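Local coordinates for protein cytochrome P450 268A2 Cyp268A2 (Mycobacterium marinum, PDB 6BLD) that belongs to the cytochrome P450 family of mainly helical haem proteins and holds (3E,5E)-6,10-dimethylundeca-3,5,9-trien-2-one in the pocket beside its haem, at residues 100-103 / 109-112; 86-91 / 331-336; 362-367 / 377-382; 93-98 / 207-212. All coordinates share one frame; numbering follows the deposited sequence.

Contact 1: residues 100-103 / 109-112; sequences QSFL and RHTK. With HEM (protoporphyrin IX containing Fe), chain B; DXJ ((3E,5E)-6,10-dimethylundeca-3,5,9-trien-2-one), chain C.
The backbone carbonyl of Phe102 points into the edge of the His110 ring, where its oxygen lies 3.1 Å from the carbon CD2, close to the ring plane. It is an unusual meeting of a carbonyl with a ring carbon. The histidine spends the neighbouring corner of the same edge on the haem: NE2 donates a 2.6 Å bond to O1A of a propionate, nearly straight at 176°. Two oxygens therefore border one edge of the ring and leave it little freedom to turn, while His370 meets the ring from outside the contact. The Phe102 and His110 rings are inclined by 68° with centroids 5.6 Å apart, an oblique pairing in which Phe102 CD1 comes to 3.6 Å from His110 CD2. In Phe102, CG sits between the backbone N and the carbonyl carbon (chi1 60°), which swings the phenyl round to the propionate and sets its edge, at CE1, 3.4 Å from CGA. On the other side of the loop, Leu103 CD2 packs 3.6 Å from C06 of DXJ, and the amide NE2 of Gln100 lies 3.4 Å from its C08. Residues 100-103 belong to the loop between the B and C helices of the P450 fold, and 109-112 open the C helix, which also sends Arg114 to the haem. The chemistry implies haem propionates whose negative charge is probably offset by His110, Arg114, His370 and Arg313 between them, with the aromatic edge of Phe102 set against the carboxylate carbon CGA.

Contact 2: residues 86-91 / 331-336; sequences VLFENV and KVVMFY
Phe88 and Asn90 are the residues of loop 86-91 that touch strand 331-335. Just before them, Leu87 is linked to the strand through water 1, which accepts from Lys331 NZ at 2.8 Å and can donate to Leu87 O; Arg312 also reaches that carbonyl. Phe88 follows with the main apolar contact. Its CG stands anti to the backbone N (chi1 -178°), which carries the ring across to the strand. There Val333 lays CG1 over one face in a CH-pi contact, 4.1 Å from the centroid of the Phe88 ring, and its other methyl, CG2, touches Phe88 CD1 at 3.5 Å. Phe335 turns its edge to that same face in a T-shaped pair, centroids 5.4 Å apart and planes at 84°. Val333 CG1 also lies above a face of Phe335, toward its rim, so one methyl touches both rings. Farther on, Asn90 OD1 comes within 2.6 Å of Lys331 NZ, but at an angle too poor for a hydrogen bond; both side chains find their stronger partner in Asp58, which takes a salt bridge from the lysine and a bond from Asn90 ND2. This is part of the B-C region lying against the mixed beta sheet characteristic of the P450 fold.

Contact 3: residues 362-367 / 377-382; sequences VGFGGG and LARAQL. With HEM (protoporphyrin IX containing Fe), chain B.
Phe364, Arg379 and Ala378 make this contact, the phenyl ring reaching from the glycine-rich loop to the side of helix 375-392. Arg379 has an extended chain that brings its guanidinium up to the Phe364 ring: Phe364 CE2 lies over one face of that group, 3.6 Å from NH2. The two planes are 66° apart, so this is an inclined contact rather than a flat stack. NE is engaged in a salt bridge with Glu299, which helps to fix where the guanidinium lies. Ala378 meets the ring at its edge, with CB 4.2 Å from Phe364 CE1. The same ring leans on the haem, where CE1 of Phe364 comes to 3.4 Å from C2C, and the methyl of Ala378 lies 3.5 Å from both CBB and CMC. Ring and methyl thus form one apolar surface against the porphyrin. At Gly365 the positive phi (94°) means that the place a CB would take is closed off by the preceding carbonyl, and by the haem propionate carbon CBD as well. The loop corresponds to the P450 haem-binding signature that precedes the cysteine ligand. Helix 375-392 carries Leu382 against helix 247-278 and Leu377 against helices 123-147 and 160-170, while Val302 of helix 290-305 packs against Phe364.

Contact 4: residues 93-98 / 207-212; sequences AELLEA and ENQMYL. With DXJ ((3E,5E)-6,10-dimethylundeca-3,5,9-trien-2-one), chain C.
A single glutamine bridges two helices and the bound ligand here, at the roof of the P450 pocket: Gln209 of helix 201-225, the G helix of the fold, reaches the short helix 93-97 that interrupts the loop between the B and C helices. Leu95 and Ala98 receive it. The glutamine runs extended beyond CG, which carries its amide to the short helix, and crosses the Leu95 side chain at about a right angle. NE2 donates to Leu95 O at 2.9 Å with an N-H...O angle of 150°, the nitrogen tilted from the carbonyl plane. Leu95 O also takes a bond from Ser99 OG, so this helix-end carbonyl is gripped twice. Carbon atoms flank the oxygen of the amide: Leu95 CD2 lies 3.4 Å from Gln209 OE1, and Ala98 CB lies 3.5 Å from that oxygen. A second tie between the helices comes from His213, whose NE2 bonds to Ala98 O. The two bonds of the glutamine amide leave the same nitrogen, one to the protein and one to the ligand. In the second, Gln209 NE2 donates to the ketone oxygen O14 of DXJ, 2.7 Å away at a bent angle of 141°.

How the contacts relate
From the N terminus, contact 2 opens first at 86-91, contact 4 at 93-98 and contact 1 at 100-103. Contact 1 shuts almost at once, with 109-112; contact 4 closes at 207-212 and contact 2 at 331-336, so the three loops sit one within another and none cross. Contact 3 follows in series, closing a short loop between 362-367 and helix 375-392. One stretch of chain, 86-103, thus reaches the beta sheet, helix 201-225 and helix 109-117 in turn. Contacts 1 and 3 both touch the haem, while 1 and 4 share DXJ. Tyr336 packs on the glycine-rich loop and joins contact 2 to contact 3, and Val86 meets Gln100 and Leu103 of contact 1.

Contact 1: residues 100-103 / 109-112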
# COMPACT_ATOMS: atom_id res chain seq x y z
N GLN A 100 -4.12 -12.57 -2.46
CA GLN A 100 -2.69 -12.24 -2.49
C GLN A 100 -2.11 -12.30 -3.89
O GLN A 100 -1.30 -11.44 -4.27
CB GLN A 100 -1.93 -13.17 -1.55
CG GLN A 100 -2.33 -13.06 -0.08
CD GLN A 100 -2.18 -11.65 0.46
OE1 GLN A 100 -1.09 -11.24 0.86
NE2 GLN A 100 -3.27 -10.90 0.49
N SER A 101 -2.48 -13.31 -4.68
CA SER A 101 -2.00 -13.50 -6.06
C SER A 101 -0.47 -13.62 -6.01
O SER A 101 0.07 -14.24 -5.08
CB SER A 101 -2.53 -12.40 -6.95
OG SER A 101 -2.11 -12.58 -8.29
N PHE A 102 0.26 -13.04 -6.96
CA PHE A 102 1.71 -13.21 -6.99
C PHE A 102 2.44 -12.34 -5.98
O PHE A 102 3.67 -12.43 -5.89
CB PHE A 102 2.26 -12.95 -8.40
CG PHE A 102 1.98 -11.56 -8.93
CD1 PHE A 102 2.78 -10.49 -8.55
CD2 PHE A 102 0.94 -11.34 -9.82
CE1 PHE A 102 2.53 -9.22 -9.04
CE2 PHE A 102 0.70 -10.07 -10.31
CZ PHE A 102 1.49 -9.01 -9.92
N LEU A 103 1.73 -11.51 -5.22
CA LEU A 103 2.38 -10.79 -4.13
C LEU A 103 2.95 -11.76 -3.10
O LEU A 103 4.07 -11.57 -2.61
CB LEU A 103 1.39 -9.82 -3.47
CG LEU A 103 1.90 -9.09 -2.22
CD1 LEU A 103 2.87 -7.99 -2.60
CD2 LEU A 103 0.73 -8.53 -1.42
N ARG A 109 6.99 -18.97 -10.23
CA ARG A 109 5.59 -18.66 -10.50
C ARG A 109 5.33 -17.16 -10.42
O ARG A 109 4.53 -16.62 -11.20
CB ARG A 109 4.68 -19.41 -9.53
CG ARG A 109 3.20 -19.18 -9.79
CD ARG A 109 2.37 -20.44 -9.56
NE ARG A 109 0.99 -20.26 -9.99
CZ ARG A 109 0.53 -20.63 -11.18
NH1 ARG A 109 1.33 -21.20 -12.07
NH2 ARG A 109 -0.75 -20.43 -11.49
N HIS A 110 6.00 -16.46 -9.49
CA HIS A 110 5.85 -15.01 -9.43
C HIS A 110 6.34 -14.35 -10.71
O HIS A 110 5.73 -13.39 -11.20
CB HIS A 110 6.62 -14.45 -8.23
CG HIS A 110 6.79 -12.96 -8.27
ND1 HIS A 110 7.89 -12.36 -8.84
CD2 HIS A 110 6.00 -11.96 -7.82
CE1 HIS A 110 7.76 -11.05 -8.74
NE2 HIS A 110 6.63 -10.78 -8.13
N THR A 111 7.43 -14.86 -11.28
CA THR A 111 7.94 -14.31 -12.53
C THR A 111 6.96 -14.55 -13.68
O THR A 111 6.78 -13.69 -14.54
CB THR A 111 9.31 -14.92 -12.86
OG1 THR A 111 10.03 -15.16 -11.65
CG2 THR A 111 10.11 -13.98 -13.75
N LYS A 112 6.31 -15.72 -13.69
CA LYS A 112 5.34 -16.02 -14.74
C LYS A 112 4.16 -15.06 -14.69
O LYS A 112 3.77 -14.47 -15.71
CB LYS A 112 4.84 -17.46 -14.60
CG LYS A 112 5.87 -18.53 -14.93
CD LYS A 112 5.34 -19.90 -14.54
CE LYS A 112 6.22 -21.02 -15.07
NZ LYS A 112 5.87 -22.33 -14.47
CHA HEM B . 3.68 -4.12 -4.52
CHB HEM B . 0.25 -2.55 -7.58
CHC HEM B . 0.66 1.93 -5.74
CHD HEM B . 3.42 0.11 -2.17
C1A HEM B . 2.73 -4.09 -5.52
C2A HEM B . 2.31 -5.21 -6.34
C3A HEM B . 1.37 -4.77 -7.18
C4A HEM B . 1.15 -3.37 -6.92
CMA HEM B . 0.64 -5.63 -8.24
CAA HEM B . 2.87 -6.64 -6.26
CBA HEM B . 4.16 -6.70 -7.07
CGA HEM B . 4.84 -8.03 -6.86
O1A HEM B . 5.71 -8.40 -7.70
O2A HEM B . 4.50 -8.74 -5.88
C1B HEM B . 0.11 -1.19 -7.39
C2B HEM B . -0.68 -0.31 -8.23
C3B HEM B . -0.58 0.93 -7.75
C4B HEM B . 0.28 0.88 -6.57
CMB HEM B . -1.49 -0.72 -9.48
CAB HEM B . -1.29 2.13 -8.40
CBB HEM B . -1.11 3.39 -7.99
C1C HEM B . 1.45 1.83 -4.61
C2C HEM B . 1.86 2.92 -3.75
C3C HEM B . 2.62 2.41 -2.76
C4C HEM B . 2.72 0.98 -2.98
CMC HEM B . 1.45 4.40 -3.98
CAC HEM B . 3.33 3.11 -1.58
CBC HEM B . 3.47 4.43 -1.47
C1D HEM B . 3.75 -1.18 -2.49
C2D HEM B . 4.61 -2.07 -1.73
C3D HEM B . 4.68 -3.24 -2.37
C4D HEM B . 3.88 -3.14 -3.58
CMD HEM B . 5.30 -1.70 -0.40
CAD HEM B . 5.49 -4.48 -1.92
CBD HEM B . 6.96 -4.27 -2.27
CGD HEM B . 7.80 -5.43 -1.80
O1D HEM B . 9.04 -5.38 -1.97
O2D HEM B . 7.22 -6.41 -1.26
NA HEM B . 1.99 -2.98 -5.90
NB HEM B . 0.68 -0.43 -6.39
NC HEM B . 1.99 0.66 -4.11
ND HEM B . 3.33 -1.87 -3.61
FE HEM B . 2.19 -1.09 -5.13
C10 DXJ C . -5.64 -8.22 1.10
C13 DXJ C . -7.96 -9.31 3.95
C01 DXJ C . 0.82 -3.36 -1.74
C02 DXJ C . -0.56 -3.80 -1.24
C03 DXJ C . -1.03 -4.98 -1.57
C04 DXJ C . -1.37 -2.85 -0.35
C05 DXJ C . -2.40 -5.44 -1.08
C06 DXJ C . -2.37 -6.85 -0.50
C07 DXJ C . -3.76 -7.45 -0.31
C08 DXJ C . -4.25 -7.62 0.90
C09 DXJ C . -4.57 -7.88 -1.53
C11 DXJ C . -6.01 -8.61 2.30
C12 DXJ C . -7.39 -9.22 2.53
O14 DXJ C . -8.02 -9.62 1.61

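Contact 2: residues 86-91 / 331-336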
# COMPACT_ATOMS: atom_id res chain seq x y z
N VAL A 86 2.75 -12.92 3.24
CA VAL A 86 3.45 -11.64 3.32
C VAL A 86 2.80 -10.67 4.29
O VAL A 86 3.34 -9.59 4.52
CB VAL A 86 3.58 -10.99 1.93
CG1 VAL A 86 4.41 -11.86 1.00
CG2 VAL A 86 2.21 -10.71 1.33
N LEU A 87 1.66 -11.02 4.88
CA LEU A 87 0.95 -10.12 5.78
C LEU A 87 1.48 -10.25 7.20
O LEU A 87 1.85 -11.34 7.66
CB LEU A 87 -0.55 -10.40 5.75
CG LEU A 87 -1.27 -9.96 4.47
CD1 LEU A 87 -2.78 -9.93 4.67
CD2 LEU A 87 -0.76 -8.61 3.98
N PHE A 88 1.53 -9.11 7.90
CA PHE A 88 2.01 -9.08 9.29
C PHE A 88 1.10 -9.89 10.20
O PHE A 88 1.55 -10.81 10.90
CB PHE A 88 2.09 -7.62 9.75
CG PHE A 88 2.62 -7.43 11.15
CD1 PHE A 88 3.46 -8.37 11.73
CD2 PHE A 88 2.27 -6.30 11.88
CE1 PHE A 88 3.94 -8.18 13.02
CE2 PHE A 88 2.75 -6.12 13.16
CZ PHE A 88 3.58 -7.06 13.73
N GLU A 89 -0.19 -9.57 10.20
CA GLU A 89 -1.15 -10.28 11.03
C GLU A 89 -1.52 -11.61 10.39
O GLU A 89 -1.55 -11.75 9.16
CB GLU A 89 -2.41 -9.42 11.22
CG GLU A 89 -3.41 -9.99 12.21
CD GLU A 89 -4.61 -9.08 12.39
OE1 GLU A 89 -4.44 -7.85 12.27
OE2 GLU A 89 -5.71 -9.60 12.65
N ASN A 90 -1.80 -12.60 11.24
CA ASN A 90 -2.25 -13.90 10.77
C ASN A 90 -3.67 -13.79 10.23
O ASN A 90 -4.59 -13.37 10.95
CB ASN A 90 -2.19 -14.93 11.90
CG ASN A 90 -0.77 -15.43 12.15
OD1 ASN A 90 0.03 -15.55 11.22
ND2 ASN A 90 -0.46 -15.72 13.41
N VAL A 91 -3.86 -14.16 8.96
CA VAL A 91 -5.14 -14.04 8.27
C VAL A 91 -5.56 -15.43 7.80
O VAL A 91 -4.70 -16.21 7.35
CB VAL A 91 -5.03 -13.05 7.10
CG1 VAL A 91 -6.32 -12.98 6.30
CG2 VAL A 91 -4.64 -11.66 7.61
N LYS A 331 9.36 -15.97 10.83
CA LYS A 331 8.77 -14.81 10.16
C LYS A 331 9.62 -13.57 10.39
O LYS A 331 10.16 -13.35 11.47
CB LYS A 331 7.35 -14.57 10.67
CG LYS A 331 6.35 -15.64 10.25
CD LYS A 331 4.95 -15.31 10.74
CE LYS A 331 3.97 -16.42 10.40
NZ LYS A 331 2.58 -16.07 10.77
N VAL A 332 9.73 -12.75 9.35
CA VAL A 332 10.55 -11.54 9.36
C VAL A 332 9.70 -10.40 8.83
O VAL A 332 9.30 -10.41 7.66
CB VAL A 332 11.83 -11.71 8.51
CG1 VAL A 332 12.61 -10.41 8.47
CG2 VAL A 332 12.68 -12.85 9.05
N VAL A 333 9.42 -9.41 9.68
CA VAL A 333 8.48 -8.34 9.37
C VAL A 333 9.25 -7.05 9.13
O VAL A 333 10.09 -6.65 9.96
CB VAL A 333 7.45 -8.16 10.49
CG1 VAL A 333 6.51 -7.00 10.17
CG2 VAL A 333 6.66 -9.45 10.69
N MET A 334 8.96 -6.39 8.02
CA MET A 334 9.58 -5.12 7.65
C MET A 334 8.64 -3.98 8.03
O MET A 334 7.47 -3.97 7.62
CB MET A 334 9.86 -5.09 6.15
CG MET A 334 10.86 -6.13 5.69
SD MET A 334 11.37 -5.87 3.99
CE MET A 334 10.45 -7.11 3.11
N PHE A 335 9.15 -3.03 8.81
CA PHE A 335 8.36 -1.89 9.27
C PHE A 335 8.79 -0.67 8.47
O PHE A 335 9.71 0.05 8.83
CB PHE A 335 8.52 -1.69 10.77
CG PHE A 335 7.90 -2.78 11.60
CD1 PHE A 335 6.56 -2.73 11.92
CD2 PHE A 335 8.65 -3.86 12.03
CE1 PHE A 335 5.97 -3.74 12.68
CE2 PHE A 335 8.08 -4.87 12.78
CZ PHE A 335 6.73 -4.81 13.11
N TYR A 336 8.08 -0.44 7.35
CA TYR A 336 8.48 0.60 6.41
C TYR A 336 8.42 1.99 7.03
O TYR A 336 9.22 2.86 6.69
CB TYR A 336 7.59 0.54 5.17
CG TYR A 336 7.63 -0.78 4.45
CD1 TYR A 336 6.47 -1.52 4.24
CD2 TYR A 336 8.83 -1.30 3.96
CE1 TYR A 336 6.50 -2.73 3.57
CE2 TYR A 336 8.87 -2.51 3.30
CZ TYR A 336 7.70 -3.21 3.10
OH TYR A 336 7.74 -4.42 2.43
O HOH W 1 1.57 -13.73 9.57

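Contact 3: residues 362-367 / 377-382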
# COMPACT_ATOMS: atom_id res chain seq x y z
N VAL A 362 11.56 3.70 1.53
CA VAL A 362 11.07 2.36 1.25
C VAL A 362 9.54 2.37 1.24
O VAL A 362 8.90 1.41 1.68
CB VAL A 362 11.61 1.33 2.25
CG1 VAL A 362 13.09 1.06 1.98
CG2 VAL A 362 11.41 1.81 3.68
N GLY A 363 8.95 3.46 0.74
CA GLY A 363 7.50 3.51 0.63
C GLY A 363 6.96 2.49 -0.35
O GLY A 363 5.89 1.91 -0.14
N PHE A 364 7.69 2.26 -1.45
CA PHE A 364 7.37 1.20 -2.39
C PHE A 364 8.06 -0.11 -2.05
O PHE A 364 8.21 -0.97 -2.92
CB PHE A 364 7.75 1.63 -3.81
CG PHE A 364 6.96 2.81 -4.32
CD1 PHE A 364 5.60 2.70 -4.58
CD2 PHE A 364 7.58 4.03 -4.55
CE1 PHE A 364 4.88 3.78 -5.05
CE2 PHE A 364 6.86 5.11 -5.03
CZ PHE A 364 5.51 4.99 -5.27
N GLY A 365 8.47 -0.28 -0.79
CA GLY A 365 9.20 -1.46 -0.37
C GLY A 365 10.70 -1.26 -0.43
O GLY A 365 11.22 -0.24 -0.90
N GLY A 366 11.42 -2.27 0.05
CA GLY A 366 12.87 -2.22 0.05
C GLY A 366 13.53 -2.50 -1.27
O GLY A 366 14.76 -2.53 -1.34
N GLY A 367 12.75 -2.70 -2.33
CA GLY A 367 13.30 -2.99 -3.64
C GLY A 367 13.52 -4.47 -3.88
O GLY A 367 13.54 -5.28 -2.96
N LEU A 377 2.85 4.49 -12.17
CA LEU A 377 1.45 4.91 -12.24
C LEU A 377 1.06 5.73 -11.01
O LEU A 377 0.35 6.73 -11.13
CB LEU A 377 0.55 3.69 -12.39
CG LEU A 377 -0.95 3.97 -12.47
CD1 LEU A 377 -1.31 4.49 -13.86
CD2 LEU A 377 -1.74 2.71 -12.15
N ALA A 378 1.51 5.31 -9.83
CA ALA A 378 1.21 6.06 -8.62
C ALA A 378 1.81 7.46 -8.68
O ALA A 378 1.13 8.44 -8.34
CB ALA A 378 1.73 5.31 -7.39
N ARG A 379 3.07 7.57 -9.11
CA ARG A 379 3.71 8.88 -9.20
C ARG A 379 2.97 9.79 -10.18
O ARG A 379 2.82 10.99 -9.92
CB ARG A 379 5.17 8.72 -9.61
CG ARG A 379 6.03 8.02 -8.58
CD ARG A 379 7.44 7.77 -9.09
NE ARG A 379 8.32 7.29 -8.04
CZ ARG A 379 9.01 6.16 -8.09
NH1 ARG A 379 8.94 5.38 -9.17
NH2 ARG A 379 9.79 5.80 -7.08
N ALA A 380 2.51 9.23 -11.30
CA ALA A 380 1.76 10.04 -12.26
C ALA A 380 0.45 10.54 -11.65
O ALA A 380 0.02 11.66 -11.94
CB ALA A 380 1.49 9.23 -13.53
N GLN A 381 -0.18 9.72 -10.81
CA GLN A 381 -1.43 10.15 -10.18
C GLN A 381 -1.19 11.26 -9.17
O GLN A 381 -1.96 12.22 -9.10
CB GLN A 381 -2.11 8.95 -9.51
CG GLN A 381 -2.63 7.91 -10.48
CD GLN A 381 -3.46 6.85 -9.79
OE1 GLN A 381 -4.38 7.15 -9.03
NE2 GLN A 381 -3.12 5.59 -10.04
N LEU A 382 -0.11 11.15 -8.38
CA LEU A 382 0.17 12.16 -7.36
C LEU A 382 0.60 13.48 -7.99
O LEU A 382 0.24 14.55 -7.49
CB LEU A 382 1.24 11.65 -6.39
CG LEU A 382 0.98 10.28 -5.79
CD1 LEU A 382 2.23 9.70 -5.15
CD2 LEU A 382 -0.17 10.35 -4.80
CHA HEM B . 3.68 -4.12 -4.52
CHB HEM B . 0.25 -2.55 -7.58
CHC HEM B . 0.66 1.93 -5.74
CHD HEM B . 3.42 0.11 -2.17
C1A HEM B . 2.73 -4.09 -5.52
C2A HEM B . 2.31 -5.21 -6.34
C3A HEM B . 1.37 -4.77 -7.18
C4A HEM B . 1.15 -3.37 -6.92
CMA HEM B . 0.64 -5.63 -8.24
CAA HEM B . 2.87 -6.64 -6.26
CBA HEM B . 4.16 -6.70 -7.07
CGA HEM B . 4.84 -8.03 -6.86
O1A HEM B . 5.71 -8.40 -7.70
O2A HEM B . 4.50 -8.74 -5.88
C1B HEM B . 0.11 -1.19 -7.39
C2B HEM B . -0.68 -0.31 -8.23
C3B HEM B . -0.58 0.93 -7.75
C4B HEM B . 0.28 0.88 -6.57
CMB HEM B . -1.49 -0.72 -9.48
CAB HEM B . -1.29 2.13 -8.40
CBB HEM B . -1.11 3.39 -7.99
C1C HEM B . 1.45 1.83 -4.61
C2C HEM B . 1.86 2.92 -3.75
C3C HEM B . 2.62 2.41 -2.76
C4C HEM B . 2.72 0.98 -2.98
CMC HEM B . 1.45 4.40 -3.98
CAC HEM B . 3.33 3.11 -1.58
CBC HEM B . 3.47 4.43 -1.47
C1D HEM B . 3.75 -1.18 -2.49
C2D HEM B . 4.61 -2.07 -1.73
C3D HEM B . 4.68 -3.24 -2.37
C4D HEM B . 3.88 -3.14 -3.58
CMD HEM B . 5.30 -1.70 -0.40
CAD HEM B . 5.49 -4.48 -1.92
CBD HEM B . 6.96 -4.27 -2.27
CGD HEM B . 7.80 -5.43 -1.80
O1D HEM B . 9.04 -5.38 -1.97
O2D HEM B . 7.22 -6.41 -1.26
NA HEM B . 1.99 -2.98 -5.90
NB HEM B . 0.68 -0.43 -6.39
NC HEM B . 1.99 0.66 -4.11
ND HEM B . 3.33 -1.87 -3.61
FE HEM B . 2.19 -1.09 -5.13

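Contact 4: residues 93-98 / 207-212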
# COMPACT_ATOMS: atom_id res chain seq x y z
N ALA A 93 -6.47 -18.61 5.70
CA ALA A 93 -5.87 -18.97 4.42
C ALA A 93 -6.83 -18.72 3.26
O ALA A 93 -6.40 -18.28 2.19
CB ALA A 93 -5.43 -20.44 4.44
N GLU A 94 -8.12 -19.00 3.45
CA GLU A 94 -9.09 -18.78 2.37
C GLU A 94 -9.12 -17.32 1.95
O GLU A 94 -9.20 -17.02 0.75
CB GLU A 94 -10.48 -19.26 2.80
CG GLU A 94 -11.59 -18.84 1.85
CD GLU A 94 -12.66 -19.91 1.69
OE1 GLU A 94 -12.48 -21.02 2.24
OE2 GLU A 94 -13.67 -19.65 1.01
N LEU A 95 -9.07 -16.40 2.91
CA LEU A 95 -9.03 -14.98 2.58
C LEU A 95 -7.72 -14.61 1.89
O LEU A 95 -7.70 -13.76 0.99
CB LEU A 95 -9.23 -14.14 3.84
CG LEU A 95 -10.60 -14.28 4.51
CD1 LEU A 95 -10.60 -13.63 5.88
CD2 LEU A 95 -11.68 -13.69 3.63
N LEU A 96 -6.61 -15.23 2.30
CA LEU A 96 -5.33 -14.97 1.65
C LEU A 96 -5.31 -15.53 0.23
O LEU A 96 -4.91 -14.84 -0.71
CB LEU A 96 -4.20 -15.57 2.47
CG LEU A 96 -3.89 -14.89 3.81
CD1 LEU A 96 -2.80 -15.65 4.56
CD2 LEU A 96 -3.50 -13.44 3.61
N GLU A 97 -5.76 -16.78 0.06
CA GLU A 97 -5.73 -17.41 -1.26
C GLU A 97 -6.59 -16.67 -2.28
O GLU A 97 -6.34 -16.79 -3.48
CB GLU A 97 -6.17 -18.87 -1.15
CG GLU A 97 -5.20 -19.77 -0.41
CD GLU A 97 -5.89 -20.81 0.45
OE1 GLU A 97 -7.11 -21.02 0.27
OE2 GLU A 97 -5.22 -21.41 1.31
N ALA A 98 -7.57 -15.90 -1.83
CA ALA A 98 -8.48 -15.18 -2.72
C ALA A 98 -8.07 -13.73 -2.95
O ALA A 98 -8.81 -12.99 -3.60
CB ALA A 98 -9.91 -15.24 -2.18
N GLU A 207 -17.40 -10.82 2.43
CA GLU A 207 -18.42 -10.15 1.62
C GLU A 207 -17.78 -9.26 0.56
O GLU A 207 -18.19 -9.28 -0.61
CB GLU A 207 -19.35 -9.35 2.52
CG GLU A 207 -20.28 -8.41 1.78
CD GLU A 207 -20.97 -7.41 2.70
OE1 GLU A 207 -20.95 -7.63 3.93
OE2 GLU A 207 -21.52 -6.41 2.20
N ASN A 208 -16.78 -8.47 0.95
CA ASN A 208 -16.13 -7.59 -0.01
C ASN A 208 -15.23 -8.36 -0.97
O ASN A 208 -15.11 -7.99 -2.14
CB ASN A 208 -15.35 -6.50 0.72
CG ASN A 208 -16.27 -5.50 1.39
OD1 ASN A 208 -16.68 -4.52 0.78
ND2 ASN A 208 -16.61 -5.76 2.65
N GLN A 209 -14.58 -9.42 -0.48
CA GLN A 209 -13.83 -10.29 -1.38
C GLN A 209 -14.77 -10.98 -2.37
O GLN A 209 -14.44 -11.12 -3.55
CB GLN A 209 -13.05 -11.33 -0.58
CG GLN A 209 -11.69 -10.85 -0.11
CD GLN A 209 -10.83 -11.99 0.40
OE1 GLN A 209 -11.21 -13.16 0.31
NE2 GLN A 209 -9.67 -11.66 0.94
N MET A 210 -15.94 -11.41 -1.89
CA MET A 210 -16.89 -12.08 -2.77
C MET A 210 -17.34 -11.17 -3.90
O MET A 210 -17.44 -11.60 -5.06
CB MET A 210 -18.09 -12.57 -1.96
CG MET A 210 -19.07 -13.42 -2.75
SD MET A 210 -20.48 -13.91 -1.75
CE MET A 210 -21.67 -12.64 -2.20
N TYR A 211 -17.62 -9.90 -3.59
CA TYR A 211 -18.06 -8.97 -4.62
C TYR A 211 -16.96 -8.75 -5.66
O TYR A 211 -17.23 -8.74 -6.87
CB TYR A 211 -18.48 -7.63 -4.01
CG TYR A 211 -18.65 -6.54 -5.04
CD1 TYR A 211 -19.77 -6.52 -5.87
CD2 TYR A 211 -17.70 -5.55 -5.20
CE1 TYR A 211 -19.93 -5.54 -6.82
CE2 TYR A 211 -17.85 -4.55 -6.15
CZ TYR A 211 -18.97 -4.56 -6.96
OH TYR A 211 -19.14 -3.57 -7.91
N LEU A 212 -15.72 -8.56 -5.21
CA LEU A 212 -14.61 -8.36 -6.14
C LEU A 212 -14.42 -9.58 -7.04
O LEU A 212 -14.07 -9.44 -8.21
CB LEU A 212 -13.33 -8.05 -5.38
CG LEU A 212 -13.30 -6.69 -4.68
CD1 LEU A 212 -12.06 -6.55 -3.81
CD2 LEU A 212 -13.38 -5.56 -5.69
C10 DXJ C . -5.64 -8.22 1.10
C13 DXJ C . -7.96 -9.31 3.95
C01 DXJ C . 0.82 -3.36 -1.74
C02 DXJ C . -0.56 -3.80 -1.24
C03 DXJ C . -1.03 -4.98 -1.57
C04 DXJ C . -1.37 -2.85 -0.35
C05 DXJ C . -2.40 -5.44 -1.08
C06 DXJ C . -2.37 -6.85 -0.50
C07 DXJ C . -3.76 -7.45 -0.31
C08 DXJ C . -4.25 -7.62 0.90
C09 DXJ C . -4.57 -7.88 -1.53
C11 DXJ C . -6.01 -8.61 2.30
C12 DXJ C . -7.39 -9.22 2.53
O14 DXJ C . -8.02 -9.62 1.61